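Local coordinates for protein 5-carboxyvanillate decarboxylase (Sphingomonas paucimobilis, PDB 4L6D) that probably removes a carboxyl group from 5-carboxyvanillate as a manganese-dependent lyase of the amidohydrolase fold, and here holds vanillic acid at its metal, at residues E63-H72 / I296-V307; I284-W294 / M322-F332. All blocks are in the same frame, centred on the assembly; numbering follows the deposited sequence. Where two conformers were deposited one is given.

Contact 1 (E63-H72 / I296-V307). With MN (manganese (II) ion), chain I; VNL (4-hydroxy-3-methoxybenzoate), chain J.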
loop_
_atom_site.group_PDB
_atom_site.type_symbol
_atom_site.label_atom_id
_atom_site.label_comp_id
_atom_site.label_asym_id
_atom_site.label_seq_id
_atom_site.Cartn_x
_atom_site.Cartn_y
_atom_site.Cartn_z
ATOM N N GLU A 63 -11.982 11.603 29.117
ATOM C CA GLU A 63 -10.816 11.880 28.276
ATOM C C GLU A 63 -11.135 12.935 27.217
ATOM O O GLU A 63 -10.301 13.787 26.904
ATOM C CB GLU A 63 -10.323 10.603 27.603
ATOM C CG GLU A 63 -9.551 9.711 28.536
ATOM C CD GLU A 63 -8.119 10.175 28.699
ATOM O OE1 GLU A 63 -7.382 10.181 27.688
ATOM O OE2 GLU A 63 -7.736 10.547 29.827
ATOM N N MET A 64 -12.340 12.886 26.662
ATOM C CA MET A 64 -12.762 13.945 25.753
ATOM C C MET A 64 -12.730 15.292 26.456
ATOM O O MET A 64 -12.223 16.272 25.919
ATOM C CB MET A 64 -14.154 13.660 25.185
ATOM C CG MET A 64 -14.176 12.476 24.212
ATOM S SD MET A 64 -15.847 11.841 23.929
ATOM C CE MET A 64 -16.605 13.258 23.120
ATOM N N ASP A 65 -13.238 15.337 27.681
ATOM C CA ASP A 65 -13.284 16.591 28.414
ATOM C C ASP A 65 -11.886 17.123 28.744
ATOM O O ASP A 65 -11.622 18.319 28.586
ATOM C CB ASP A 65 -14.135 16.449 29.683
ATOM C CG ASP A 65 -15.620 16.338 29.377
ATOM O OD1 ASP A 65 -16.032 16.754 28.278
ATOM O OD2 ASP A 65 -16.373 15.844 30.237
ATOM N N SER A 66 -10.992 16.242 29.184
ATOM C CA SER A 66 -9.655 16.685 29.575
ATOM C C SER A 66 -8.827 17.148 28.378
ATOM O O SER A 66 -7.907 17.944 28.535
ATOM C CB SER A 66 -8.913 15.591 30.359
ATOM O OG SER A 66 -8.557 14.510 29.517
ATOM N N ASN A 67 -9.164 16.665 27.185
ATOM C CA ASN A 67 -8.430 17.042 25.974
ATOM C C ASN A 67 -9.154 18.033 25.071
ATOM O O ASN A 67 -8.649 18.399 24.008
ATOM C CB ASN A 67 -8.055 15.797 25.174
ATOM C CG ASN A 67 -7.029 14.955 25.881
ATOM O OD1 ASN A 67 -5.836 15.270 25.858
ATOM N ND2 ASN A 67 -7.480 13.877 26.524
ATOM N N GLY A 68 -10.340 18.460 25.491
ATOM C CA GLY A 68 -11.103 19.429 24.716
ATOM C C GLY A 68 -11.644 18.879 23.407
ATOM O O GLY A 68 -11.736 19.595 22.414
ATOM N N VAL A 69 -12.006 17.603 23.402
ATOM C CA VAL A 69 -12.607 16.988 22.226
ATOM C C VAL A 69 -14.109 17.152 22.295
ATOM O O VAL A 69 -14.745 16.650 23.213
ATOM C CB VAL A 69 -12.292 15.492 22.143
ATOM C CG1 VAL A 69 -12.937 14.884 20.904
ATOM C CG2 VAL A 69 -10.778 15.259 22.134
ATOM N N ASP A 70 -14.674 17.849 21.317
ATOM C CA ASP A 70 -16.104 18.123 21.304
ATOM C C ASP A 70 -16.937 16.862 21.084
ATOM O O ASP A 70 -17.919 16.635 21.785
ATOM C CB ASP A 70 -16.431 19.164 20.226
ATOM C CG ASP A 70 -15.659 20.461 20.410
ATOM O OD1 ASP A 70 -14.405 20.449 20.323
ATOM O OD2 ASP A 70 -16.314 21.503 20.622
ATOM N N MET A 71 -16.557 16.053 20.101
ATOM C CA MET A 71 -17.357 14.881 19.732
ATOM C C MET A 71 -16.564 13.659 19.301
ATOM O O MET A 71 -15.457 13.763 18.764
ATOM C CB MET A 71 -18.308 15.226 18.569
ATOM C CG MET A 71 -19.274 16.363 18.840
ATOM S SD MET A 71 -20.453 16.616 17.492
ATOM C CE MET A 71 -21.630 15.307 17.873
ATOM N N HIS A 72 -17.166 12.498 19.532
ATOM C CA HIS A 72 -16.794 11.275 18.829
ATOM C C HIS A 72 -17.904 10.895 17.877
ATOM O O HIS A 72 -19.087 10.872 18.263
ATOM C CB HIS A 72 -16.636 10.101 19.784
ATOM C CG HIS A 72 -15.318 10.043 20.482
ATOM N ND1 HIS A 72 -14.877 8.902 21.117
ATOM C CD2 HIS A 72 -14.359 10.980 20.671
ATOM C CE1 HIS A 72 -13.689 9.131 21.648
ATOM N NE2 HIS A 72 -13.361 10.389 21.411
ATOM N N ILE A 296 -9.201 9.885 15.896
ATOM C CA ILE A 296 -8.298 9.396 16.933
ATOM C C ILE A 296 -8.015 7.906 16.772
ATOM O O ILE A 296 -6.880 7.466 16.987
ATOM C CB ILE A 296 -8.862 9.645 18.346
ATOM C CG1 ILE A 296 -9.135 11.135 18.569
ATOM C CG2 ILE A 296 -7.907 9.083 19.404
ATOM C CD1 ILE A 296 -10.037 11.390 19.759
ATOM N N ASP A 297 -9.039 7.140 16.389
ATOM C CA ASP A 297 -9.020 5.677 16.481
ATOM C C ASP A 297 -9.040 5.197 17.942
ATOM O O ASP A 297 -8.425 4.183 18.283
ATOM C CB ASP A 297 -7.830 5.058 15.719
ATOM C CG ASP A 297 -8.243 3.909 14.823
ATOM O OD1 ASP A 297 -9.316 3.321 15.058
ATOM O OD2 ASP A 297 -7.482 3.584 13.885
ATOM N N TYR A 298 -9.756 5.922 18.801
ATOM C CA TYR A 298 -9.982 5.503 20.180
ATOM C C TYR A 298 -10.937 4.291 20.164
ATOM O O TYR A 298 -11.825 4.236 19.322
ATOM C CB TYR A 298 -10.601 6.673 20.953
ATOM C CG TYR A 298 -10.845 6.373 22.409
ATOM C CD1 TYR A 298 -9.857 6.601 23.354
ATOM C CD2 TYR A 298 -12.060 5.837 22.839
ATOM C CE1 TYR A 298 -10.067 6.319 24.686
ATOM C CE2 TYR A 298 -12.277 5.549 24.167
ATOM C CZ TYR A 298 -11.279 5.800 25.091
ATOM O OH TYR A 298 -11.468 5.514 26.424
ATOM N N PRO A 299 -10.768 3.314 21.080
ATOM C CA PRO A 299 -9.809 3.213 22.187
ATOM C C PRO A 299 -8.519 2.500 21.818
ATOM O O PRO A 299 -7.706 2.194 22.699
ATOM C CB PRO A 299 -10.580 2.384 23.213
ATOM C CG PRO A 299 -11.367 1.432 22.375
ATOM C CD PRO A 299 -11.790 2.249 21.154
ATOM N N TYR A 300 -8.328 2.239 20.535
ATOM C CA TYR A 300 -7.122 1.554 20.086
ATOM C C TYR A 300 -5.892 2.464 20.120
ATOM O O TYR A 300 -4.757 1.984 20.162
ATOM C CB TYR A 300 -7.358 0.962 18.697
ATOM C CG TYR A 300 -8.493 -0.056 18.679
ATOM C CD1 TYR A 300 -8.315 -1.337 19.203
ATOM C CD2 TYR A 300 -9.747 0.270 18.168
ATOM C CE1 TYR A 300 -9.352 -2.273 19.207
ATOM C CE2 TYR A 300 -10.790 -0.661 18.164
ATOM C CZ TYR A 300 -10.586 -1.928 18.680
ATOM O OH TYR A 300 -11.604 -2.856 18.681
ATOM N N GLN A 301 -6.128 3.775 20.088
ATOM C CA GLN A 301 -5.085 4.779 20.280
ATOM C C GLN A 301 -5.566 5.813 21.290
ATOM O O GLN A 301 -6.772 6.006 21.456
ATOM C CB GLN A 301 -4.729 5.460 18.963
ATOM C CG GLN A 301 -4.146 4.487 17.967
ATOM C CD GLN A 301 -3.295 5.147 16.902
ATOM O OE1 GLN A 301 -3.082 4.572 15.851
ATOM N NE2 GLN A 301 -2.762 6.329 17.195
ATOM N N PRO A 302 -4.628 6.482 21.974
ATOM C CA PRO A 302 -4.991 7.483 22.981
ATOM C C PRO A 302 -5.358 8.839 22.383
ATOM O O PRO A 302 -4.865 9.220 21.322
ATOM C CB PRO A 302 -3.703 7.626 23.789
ATOM C CG PRO A 302 -2.627 7.342 22.822
ATOM C CD PRO A 302 -3.177 6.222 21.969
ATOM N N MET A 303 -6.207 9.571 23.089
ATOM C CA MET A 303 -6.706 10.849 22.585
ATOM C C MET A 303 -5.688 11.980 22.587
ATOM O O MET A 303 -5.624 12.728 21.615
ATOM C CB MET A 303 -7.954 11.281 23.356
ATOM C CG MET A 303 -9.078 10.275 23.243
ATOM S SD MET A 303 -10.656 10.977 23.750
ATOM C CE MET A 303 -11.511 9.538 24.405
ATOM N N ALA A 304 -4.908 12.123 23.662
ATOM C CA ALA A 304 -4.047 13.315 23.791
ATOM C C ALA A 304 -3.085 13.536 22.620
ATOM O O ALA A 304 -3.030 14.641 22.084
ATOM C CB ALA A 304 -3.303 13.350 25.134
ATOM N N PRO A 305 -2.344 12.491 22.196
ATOM C CA PRO A 305 -1.426 12.742 21.081
ATOM C C PRO A 305 -2.168 13.077 19.788
ATOM O O PRO A 305 -1.678 13.880 18.997
ATOM C CB PRO A 305 -0.661 11.421 20.920
ATOM C CG PRO A 305 -0.892 10.657 22.169
ATOM C CD PRO A 305 -2.138 11.164 22.814
ATOM N N ALA A 306 -3.328 12.470 19.566
ATOM C CA ALA A 306 -4.080 12.739 18.341
ATOM C C ALA A 306 -4.574 14.186 18.326
ATOM O O ALA A 306 -4.535 14.865 17.305
ATOM C CB ALA A 306 -5.245 11.760 18.212
ATOM N N VAL A 307 -5.064 14.637 19.473
ATOM C CA VAL A 307 -5.506 16.013 19.639
ATOM C C VAL A 307 -4.351 16.992 19.425
ATOM O O VAL A 307 -4.489 17.985 18.701
ATOM C CB VAL A 307 -6.135 16.204 21.038
ATOM C CG1 VAL A 307 -6.339 17.688 21.363
ATOM C CG2 VAL A 307 -7.458 15.447 21.112
HETATM MN MN MN I . -10.354 1.992 13.807
HETATM C C1 VNL J . -6.927 -2.100 16.290
HETATM C CO1 VNL J . -6.663 -0.769 15.936
HETATM C CO2 VNL J . -8.180 -2.688 16.032
HETATM C CM1 VNL J . -7.659 0.010 15.319
HETATM C CM2 VNL J . -9.176 -1.939 15.410
HETATM O OM VNL J . -10.425 -2.424 15.118
HETATM C CZ VNL J . -8.910 -0.543 15.048
HETATM C CC VNL J . -5.859 -2.903 16.986
HETATM C CV VNL J . -10.763 -3.789 15.431
HETATM O O1 VNL J . -4.856 -2.332 17.492
HETATM O O2 VNL J . -6.028 -4.139 17.107
HETATM O O3 VNL J . -10.011 0.214 14.759
HETATM O O HOH W 1 -4.961 10.536 26.097
HETATM O O HOH W 2 -7.278 8.682 25.710
HETATM O O HOH W 3 -12.121 2.655 14.924
#
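The loop after the last strand of an amidohydrolase barrel brings Asp297 to the manganese ion, and farther along the same segment Met303 meets His72 across the contact. Asp297 OD1 binds manganese at 2.1 Å, while one face of the Tyr300 ring lies over the vanillate ring. Met303 carries most of the contact, its flexible thioether set among several partners with CG anti to the carbonyl carbon (chi1 -60°). Met303 CE reaches His72 CE1 at 3.5 Å and Glu63 CB at 3.6 Å, and sits over the centre of one Tyr298 face, with Pro299 CB on the opposite face. His72 NE2 makes a weak hydrogen bond to Met303 SD (3.6 Å), and Met64 SD covers a face of the imidazole. Val69 CG2 presses on Val307 CG2 at 3.5 Å, closer than usual van der Waals contact, as short branched side chains can. Asn67 turns OD1 to Ala304 CB at 3.3 Å and gives its ND2 to Glu63 O. Two waters link Glu63 OE1 to Met303 N and Ala304 N. The pieces 63-67 of helix 59-67 and 303-307 of helix 303-311 run at 39°, and strand 5-11 touches both His72 and Ile296.

Contact 2 (I284-W294 / M322-F332)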
loop_
_atom_site.group_PDB
_atom_site.type_symbol
_atom_site.label_atom_id
_atom_site.label_comp_id
_atom_site.label_asym_id
_atom_site.label_seq_id
_atom_site.Cartn_x
_atom_site.Cartn_y
_atom_site.Cartn_z
ATOM N N ILE A 284 -3.723 17.124 2.061
ATOM C CA ILE A 284 -4.419 18.374 1.776
ATOM C C ILE A 284 -4.060 18.893 0.387
ATOM O O ILE A 284 -4.930 19.348 -0.355
ATOM C CB ILE A 284 -4.119 19.430 2.838
ATOM C CG1 ILE A 284 -4.728 19.004 4.183
ATOM C CG2 ILE A 284 -4.650 20.812 2.400
ATOM C CD1 ILE A 284 -4.226 19.834 5.370
ATOM N N GLU A 285 -2.780 18.803 0.027
ATOM C CA GLU A 285 -2.325 19.291 -1.271
ATOM C C GLU A 285 -2.906 18.544 -2.471
ATOM O O GLU A 285 -3.255 19.170 -3.484
ATOM C CB GLU A 285 -0.793 19.278 -1.357
ATOM C CG GLU A 285 -0.289 19.783 -2.697
ATOM C CD GLU A 285 1.218 19.747 -2.839
ATOM O OE1 GLU A 285 1.917 19.471 -1.843
ATOM O OE2 GLU A 285 1.700 19.997 -3.964
ATOM N N VAL A 286 -2.989 17.216 -2.380
ATOM C CA VAL A 286 -3.456 16.419 -3.512
ATOM C C VAL A 286 -4.964 16.161 -3.517
ATOM O O VAL A 286 -5.529 15.901 -4.576
ATOM C CB VAL A 286 -2.680 15.086 -3.679
ATOM C CG1 VAL A 286 -1.183 15.356 -3.783
ATOM C CG2 VAL A 286 -2.989 14.116 -2.541
ATOM N N LEU A 287 -5.608 16.217 -2.351
ATOM C CA LEU A 287 -7.054 15.980 -2.280
ATOM C C LEU A 287 -7.887 17.236 -2.118
ATOM O O LEU A 287 -9.084 17.238 -2.445
ATOM C CB LEU A 287 -7.401 15.040 -1.121
ATOM C CG LEU A 287 -6.648 13.716 -1.043
ATOM C CD1 LEU A 287 -7.109 12.963 0.197
ATOM C CD2 LEU A 287 -6.858 12.861 -2.306
ATOM N N GLY A 288 -7.272 18.302 -1.620
ATOM C CA GLY A 288 -8.014 19.494 -1.258
ATOM C C GLY A 288 -8.347 19.455 0.223
ATOM O O GLY A 288 -8.587 18.383 0.778
ATOM N N PRO A 289 -8.354 20.625 0.878
ATOM C CA PRO A 289 -8.617 20.679 2.320
ATOM C C PRO A 289 -10.023 20.207 2.719
ATOM O O PRO A 289 -10.199 19.824 3.869
ATOM C CB PRO A 289 -8.407 22.158 2.658
ATOM C CG PRO A 289 -8.641 22.888 1.344
ATOM C CD PRO A 289 -8.075 21.955 0.311
ATOM N N GLU A 290 -10.991 20.217 1.805
ATOM C CA GLU A 290 -12.343 19.745 2.117
ATOM C C GLU A 290 -12.426 18.227 2.267
ATOM O O GLU A 290 -13.424 17.721 2.758
ATOM C CB GLU A 290 -13.333 20.198 1.042
ATOM C CG GLU A 290 -13.602 21.677 1.028
ATOM C CD GLU A 290 -14.316 22.100 -0.241
ATOM O OE1 GLU A 290 -13.696 22.025 -1.326
ATOM O OE2 GLU A 290 -15.500 22.489 -0.153
ATOM N N ASN A 291 -11.379 17.504 1.864
ATOM C CA ASN A 291 -11.449 16.041 1.814
ATOM C C ASN A 291 -10.664 15.321 2.913
ATOM O O ASN A 291 -10.489 14.106 2.857
ATOM C CB ASN A 291 -10.977 15.533 0.451
ATOM C CG ASN A 291 -12.093 15.488 -0.582
ATOM O OD1 ASN A 291 -13.266 15.677 -0.260
ATOM N ND2 ASN A 291 -11.734 15.203 -1.827
ATOM N N VAL A 292 -10.193 16.068 3.907
ATOM C CA VAL A 292 -9.426 15.479 4.998
ATOM C C VAL A 292 -10.078 15.771 6.339
ATOM O O VAL A 292 -10.325 16.926 6.667
ATOM C CB VAL A 292 -7.975 16.002 5.018
ATOM C CG1 VAL A 292 -7.160 15.266 6.083
ATOM C CG2 VAL A 292 -7.336 15.851 3.638
ATOM N N MET A 293 -10.313 14.721 7.123
ATOM C CA MET A 293 -10.923 14.844 8.445
ATOM C C MET A 293 -10.019 14.288 9.522
ATOM O O MET A 293 -9.251 13.365 9.289
ATOM C CB MET A 293 -12.242 14.081 8.485
ATOM C CG MET A 293 -13.311 14.713 7.624
ATOM S SD MET A 293 -14.825 13.737 7.545
ATOM C CE MET A 293 -14.362 12.436 6.407
ATOM N N TRP A 294 -10.138 14.840 10.721
ATOM C CA TRP A 294 -9.388 14.345 11.862
ATOM C C TRP A 294 -10.089 13.157 12.530
ATOM O O TRP A 294 -11.320 13.046 12.512
ATOM C CB TRP A 294 -9.185 15.506 12.841
ATOM C CG TRP A 294 -8.487 15.144 14.113
ATOM C CD1 TRP A 294 -7.165 14.856 14.273
ATOM C CD2 TRP A 294 -9.089 15.037 15.405
ATOM N NE1 TRP A 294 -6.903 14.567 15.598
ATOM C CE2 TRP A 294 -8.072 14.685 16.311
ATOM C CE3 TRP A 294 -10.398 15.220 15.885
ATOM C CZ2 TRP A 294 -8.319 14.503 17.670
ATOM C CZ3 TRP A 294 -10.642 15.036 17.229
ATOM C CH2 TRP A 294 -9.605 14.684 18.109
ATOM N N MET A 322 -11.422 23.146 9.281
ATOM C CA MET A 322 -12.049 22.210 8.344
ATOM C C MET A 322 -11.644 20.781 8.683
ATOM O O MET A 322 -12.499 19.899 8.830
ATOM C CB MET A 322 -11.670 22.533 6.893
ATOM C CG MET A 322 -12.123 23.912 6.423
ATOM S SD MET A 322 -11.291 24.486 4.926
ATOM C CE MET A 322 -11.981 23.338 3.744
ATOM N N VAL A 323 -10.343 20.555 8.840
ATOM C CA VAL A 323 -9.841 19.221 9.143
ATOM C C VAL A 323 -10.305 18.734 10.525
ATOM O O VAL A 323 -10.733 17.587 10.676
ATOM C CB VAL A 323 -8.310 19.170 9.023
ATOM C CG1 VAL A 323 -7.794 17.792 9.410
ATOM C CG2 VAL A 323 -7.892 19.534 7.599
ATOM N N ALA A 324 -10.250 19.620 11.520
ATOM C CA ALA A 324 -10.587 19.231 12.891
ATOM C C ALA A 324 -12.054 18.841 13.053
ATOM O O ALA A 324 -12.383 18.004 13.889
ATOM C CB ALA A 324 -10.239 20.353 13.861
ATOM N N GLY A 325 -12.945 19.459 12.285
ATOM C CA GLY A 325 -14.361 19.188 12.466
ATOM C C GLY A 325 -15.326 19.685 11.411
ATOM O O GLY A 325 -16.411 19.125 11.276
ATOM N N GLY A 326 -14.967 20.735 10.676
ATOM C CA GLY A 326 -15.875 21.314 9.703
ATOM C C GLY A 326 -16.265 20.349 8.593
ATOM O O GLY A 326 -17.442 20.244 8.214
ATOM N N ASN A 327 -15.274 19.656 8.054
ATOM C CA ASN A 327 -15.538 18.667 7.007
ATOM C C ASN A 327 -16.414 17.522 7.521
ATOM O O ASN A 327 -17.360 17.099 6.840
ATOM C CB ASN A 327 -14.228 18.113 6.444
ATOM C CG ASN A 327 -13.414 19.160 5.708
ATOM O OD1 ASN A 327 -13.946 20.126 5.159
ATOM N ND2 ASN A 327 -12.104 18.964 5.688
ATOM N N ALA A 328 -16.111 17.033 8.724
ATOM C CA ALA A 328 -16.939 16.001 9.346
ATOM C C ALA A 328 -18.386 16.456 9.527
ATOM O O ALA A 328 -19.317 15.685 9.293
ATOM C CB ALA A 328 -16.359 15.595 10.693
ATOM N N ALA A 329 -18.588 17.694 9.966
ATOM C CA ALA A 329 -19.939 18.192 10.177
ATOM C C ALA A 329 -20.740 18.166 8.875
ATOM O O ALA A 329 -21.919 17.814 8.870
ATOM C CB ALA A 329 -19.896 19.591 10.753
ATOM N N ARG A 330 -20.083 18.511 7.772
ATOM C CA ARG A 330 -20.711 18.465 6.457
ATOM C C ARG A 330 -20.970 17.027 6.008
ATOM O O ARG A 330 -22.107 16.656 5.692
ATOM C CB ARG A 330 -19.819 19.157 5.429
ATOM C CG ARG A 330 -20.382 19.157 4.021
ATOM C CD ARG A 330 -19.390 19.755 3.028
ATOM N NE ARG A 330 -18.305 18.828 2.701
ATOM C CZ ARG A 330 -17.033 18.991 3.058
ATOM N NH1 ARG A 330 -16.667 20.060 3.748
ATOM N NH2 ARG A 330 -16.129 18.087 2.712
ATOM N N ILE A 331 -19.914 16.223 5.987
ATOM C CA ILE A 331 -19.990 14.869 5.442
ATOM C C ILE A 331 -20.894 13.957 6.264
ATOM O O ILE A 331 -21.602 13.107 5.711
ATOM C CB ILE A 331 -18.580 14.266 5.295
ATOM C CG1 ILE A 331 -17.823 15.010 4.189
ATOM C CG2 ILE A 331 -18.631 12.748 5.032
ATOM C CD1 ILE A 331 -16.344 14.699 4.135
ATOM N N PHE A 332 -20.881 14.150 7.579
ATOM C CA PHE A 332 -21.637 13.287 8.490
ATOM C C PHE A 332 -22.836 13.958 9.166
ATOM O O PHE A 332 -23.287 13.512 10.227
ATOM C CB PHE A 332 -20.696 12.681 9.528
ATOM C CG PHE A 332 -19.685 11.729 8.948
ATOM C CD1 PHE A 332 -20.084 10.543 8.349
ATOM C CD2 PHE A 332 -18.327 12.027 8.994
ATOM C CE1 PHE A 332 -19.143 9.665 7.817
ATOM C CE2 PHE A 332 -17.383 11.157 8.470
ATOM C CZ PHE A 332 -17.793 9.965 7.884
HETATM O O HOH W 4 -15.899 16.184 0.871
#
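Met293 reaches along helix 317-331 from the short last strand, 292-293. Its CB leads away from the helix, but Met293 CG, anti to the carbonyl carbon (chi1 -68°), comes to Asn327 CB at 3.7 Å. Met293 SD then lies against Ala328 CA and, 3.7 Å from Phe332 CE2, makes an oblique Met-aromatic contact. The bend at chi3 brings Met293 CE to Ile331 CD1 at 3.8 Å. An unbranched, pliant chain suits this path, and the small Ala328 lets the sulfur approach the helix backbone.

Here the eighth strand of the TIM-barrel-like fold meets the helix near the end of the chain, and polar side chains of that helix bind the turn before the strand and the strand's first residue. Asn327 ND2 gives one N-H to Pro289 O at 2.8 Å, in the carbonyl plane on a lone pair, and the other to Val292 O at 2.9 Å, approached from above its carbonyl plane. A short amide can thus join a carbonyl of the turn to one of the strand. Arg330 NH1 donates to Asn327 OD1, which helps to fix the amide's rotation, while Arg330 NH2 reaches Glu290 O at 2.7 Å; both acceptors lie near the guanidinium plane. A leucine in place of Asn327 would probably leave the carbonyls of Pro289 and Val292 without these donors and Arg330 NH1 without its amide mate, loosening the turn's hold on the helix.

Toward the start of the helical segment, Met322 CE touches Glu290 CG and lies beside the Pro289 ring. Val323 O accepts from Trp294 N at 2.8 Å, and the valine's methyls lie near Val292 O. A water joins Arg330 NH2 to Asn291 OD1, whose ND2 is bonded to Arg264 O.

How the contacts relate
Trp294 is where the two contacts touch, their centres 18 Å apart. From the end of 284-294 its indole NE1 lies 2.9 Å from Ala306 O, a probable hydrogen bond, and Trp294 CZ2 packs on Val307 CG2 at 3.7 Å. Val69 CG2 is a little farther off, 4.2 Å from Trp294 CH2. The segments alternate along the chain: strand 292-293 runs into 296-307, and helix 303-311 is followed by helix 317-331. Contact 1 holds part of the metal and vanillate site; in contact 2 the side chain of Phe332 is about 9 Å from that of Glu8, another ligand of the manganese. Val286, in contact 2, touches a different vanillate, away from the manganese site. Both contacts also reach the second subunit.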